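Putative L-alanine-DL-glutamate epimerase (Burkholderia xenovorans, PDB 3GO2) probably acts as a magnesium-dependent racemase or epimerase of the mandelate racemase/muconate lactonizing enzyme family. Local coordinates at residues V119-H125 against I341-D347. Residues are numbered along the deposited sequence; the frame is centred on the assembly and turned at random.
Sequences VPVYWSH and IMETDID
S124 and H125 each meet a carboxylate of the neighbouring parallel segment. S124 OG donates to E343 OE2 at 2.6 Å, on that oxygen's anti lone pair; CG of E343 lies anti to the backbone N (chi1 -175°) and the chain stays extended, while OE1 accepts from N319 N. H125 ND1 donates to the syn lone pair of D345 OD1 (2.7 Å), almost in the imidazole plane. Farther along, W123 NE1 reaches D347 OD2 at 3.1 Å, in the indole plane but from above the carboxylate; two waters tie the same oxygen to the carbonyls of S124 and H125, and R130 pairs with OD1. Four backbone bonds, from M342 N to P120 O through S124 N to T344 O, join 119-125 and 341-347. E343 CA sits over the Y122 ring, whose hydroxyl is hydrogen-bonded to K163 NZ; on the other sheet face V121 packs against T344 CG2. I346 CB covers W123, 3.5 Å from its five-membered-ring centroid, a CH-pi contact. In this enolase-type barrel domain, E343 lies about 5 Å from magnesium, and H125 contacts fumarate and 2-oxoglutarate in structures of this protein, though neither is bound to this chain. D345 and the W129 stack thus probably help orient a ligand-site imidazole.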
loop_
_atom_site.group_PDB
_atom_site.type_symbol
_atom_site.label_atom_id
_atom_site.label_comp_id
_atom_site.label_asym_id
_atom_site.label_seq_id
_atom_site.Cartn_x
_atom_site.Cartn_y
_atom_site.Cartn_z
ATOM N N VAL A 119 -32.395 25.953 2.205
ATOM C CA VAL A 119 -31.244 25.194 2.691
ATOM C C VAL A 119 -31.414 24.874 4.168
ATOM O O VAL A 119 -31.536 25.782 4.981
ATOM C CB VAL A 119 -29.938 26.041 2.501
ATOM C CG1 VAL A 119 -28.742 25.311 3.073
ATOM C CG2 VAL A 119 -29.711 26.378 1.015
ATOM N N PRO A 120 -31.419 23.585 4.541
ATOM C CA PRO A 120 -31.483 23.319 5.979
ATOM C C PRO A 120 -30.217 23.813 6.656
ATOM O O PRO A 120 -29.109 23.678 6.112
ATOM C CB PRO A 120 -31.586 21.794 6.072
ATOM C CG PRO A 120 -32.056 21.378 4.723
ATOM C CD PRO A 120 -31.434 22.339 3.758
ATOM N N VAL A 121 -30.408 24.415 7.824
ATOM C CA VAL A 121 -29.307 24.911 8.614
ATOM C C VAL A 121 -29.210 24.234 9.966
ATOM O O VAL A 121 -30.107 23.504 10.401
ATOM C CB VAL A 121 -29.342 26.457 8.801
ATOM C CG1 VAL A 121 -29.268 27.146 7.457
ATOM C CG2 VAL A 121 -30.568 26.909 9.597
ATOM N N TYR A 122 -28.073 24.454 10.607
ATOM C CA TYR A 122 -27.945 24.237 12.043
ATOM C C TYR A 122 -27.570 25.555 12.702
ATOM O O TYR A 122 -26.861 26.377 12.113
ATOM C CB TYR A 122 -26.947 23.120 12.374
ATOM C CG TYR A 122 -25.460 23.338 12.097
ATOM C CD1 TYR A 122 -24.629 23.933 13.045
ATOM C CD2 TYR A 122 -24.889 22.921 10.901
ATOM C CE1 TYR A 122 -23.278 24.114 12.814
ATOM C CE2 TYR A 122 -23.525 23.077 10.673
ATOM C CZ TYR A 122 -22.728 23.659 11.627
ATOM O OH TYR A 122 -21.375 23.825 11.376
ATOM N N TRP A 123 -28.110 25.778 13.895
ATOM C CA TRP A 123 -27.820 26.946 14.690
ATOM C C TRP A 123 -26.501 26.679 15.413
ATOM O O TRP A 123 -26.436 25.860 16.354
ATOM C CB TRP A 123 -28.990 27.198 15.670
ATOM C CG TRP A 123 -28.815 28.286 16.679
ATOM C CD1 TRP A 123 -27.669 28.955 17.011
ATOM C CD2 TRP A 123 -29.845 28.820 17.530
ATOM N NE1 TRP A 123 -27.920 29.857 18.017
ATOM C CE2 TRP A 123 -29.247 29.789 18.356
ATOM C CE3 TRP A 123 -31.212 28.561 17.668
ATOM C CZ2 TRP A 123 -29.979 30.529 19.313
ATOM C CZ3 TRP A 123 -31.936 29.292 18.613
ATOM C CH2 TRP A 123 -31.318 30.257 19.413
ATOM N N SER A 124 -25.464 27.363 14.946
ATOM C CA SER A 124 -24.100 27.133 15.425
ATOM C C SER A 124 -23.750 27.958 16.652
ATOM O O SER A 124 -24.473 28.896 17.013
ATOM C CB SER A 124 -23.132 27.388 14.276
ATOM O OG SER A 124 -21.857 26.812 14.521
ATOM N N HIS A 125 -22.642 27.623 17.305
ATOM C CA HIS A 125 -22.227 28.328 18.534
ATOM C C HIS A 125 -23.388 28.497 19.513
ATOM O O HIS A 125 -23.666 29.608 20.036
ATOM C CB HIS A 125 -21.595 29.655 18.180
ATOM C CG HIS A 125 -20.442 29.493 17.237
ATOM N ND1 HIS A 125 -20.573 29.659 15.877
ATOM C CD2 HIS A 125 -19.173 29.065 17.449
ATOM C CE1 HIS A 125 -19.419 29.379 15.293
ATOM N NE2 HIS A 125 -18.553 29.022 16.222
ATOM N N ILE A 341 -25.600 20.030 4.988
ATOM C CA ILE A 341 -26.310 20.991 5.851
ATOM C C ILE A 341 -25.523 22.300 5.765
ATOM O O ILE A 341 -24.389 22.285 5.286
ATOM C CB ILE A 341 -26.368 20.500 7.310
ATOM C CG1 ILE A 341 -27.365 21.302 8.134
ATOM C CG2 ILE A 341 -24.996 20.549 7.986
ATOM C CD1 ILE A 341 -27.773 20.567 9.426
ATOM N N MET A 342 -26.103 23.423 6.209
ATOM C CA MET A 342 -25.390 24.715 6.246
ATOM C C MET A 342 -25.341 25.289 7.666
ATOM O O MET A 342 -26.344 25.381 8.363
ATOM C CB MET A 342 -25.986 25.763 5.280
ATOM C CG MET A 342 -25.324 27.174 5.360
ATOM S SD MET A 342 -25.808 28.196 3.929
ATOM C CE MET A 342 -25.599 29.828 4.740
ATOM N N GLU A 343 -24.144 25.653 8.091
ATOM C CA GLU A 343 -23.944 26.350 9.350
ATOM C C GLU A 343 -24.483 27.765 9.308
ATOM O O GLU A 343 -24.315 28.453 8.334
ATOM C CB GLU A 343 -22.429 26.445 9.623
ATOM C CG GLU A 343 -22.096 27.060 10.983
ATOM C CD GLU A 343 -20.610 27.108 11.267
ATOM O OE1 GLU A 343 -19.809 27.042 10.302
ATOM O OE2 GLU A 343 -20.255 27.210 12.464
ATOM N N THR A 344 -25.070 28.232 10.404
ATOM C CA THR A 344 -25.306 29.672 10.537
ATOM C C THR A 344 -25.378 30.019 12.020
ATOM O O THR A 344 -25.751 29.175 12.826
ATOM C CB THR A 344 -26.589 30.115 9.783
ATOM O OG1 THR A 344 -26.557 31.520 9.572
ATOM C CG2 THR A 344 -27.853 29.733 10.555
ATOM N N ASP A 345 -25.025 31.246 12.365
ATOM C CA ASP A 345 -25.200 31.735 13.745
ATOM C C ASP A 345 -26.538 32.431 13.794
ATOM O O ASP A 345 -26.824 33.345 13.002
ATOM C CB ASP A 345 -24.075 32.701 14.132
ATOM C CG ASP A 345 -22.753 31.992 14.388
ATOM O OD1 ASP A 345 -22.759 30.814 14.814
ATOM O OD2 ASP A 345 -21.690 32.630 14.211
ATOM N N ILE A 346 -27.380 32.005 14.721
ATOM C CA ILE A 346 -28.692 32.617 14.881
ATOM C C ILE A 346 -28.619 33.770 15.901
ATOM O O ILE A 346 -29.443 34.700 15.849
ATOM C CB ILE A 346 -29.746 31.529 15.230
ATOM C CG1 ILE A 346 -30.001 30.614 14.020
ATOM C CG2 ILE A 346 -31.050 32.145 15.697
ATOM C CD1 ILE A 346 -30.424 31.329 12.728
ATOM N N ASP A 347 -27.639 33.714 16.803
ATOM C CA ASP A 347 -27.326 34.833 17.704
ATOM C C ASP A 347 -26.639 35.935 16.895
ATOM O O ASP A 347 -25.563 35.714 16.311
ATOM C CB ASP A 347 -26.438 34.394 18.862
ATOM C CG ASP A 347 -27.081 33.318 19.734
ATOM O OD1 ASP A 347 -28.063 33.645 20.443
ATOM O OD2 ASP A 347 -26.595 32.152 19.694
HETATM O O HOH W 1 -25.359 31.560 17.124
HETATM O O HOH W 2 -25.319 30.746 21.711
#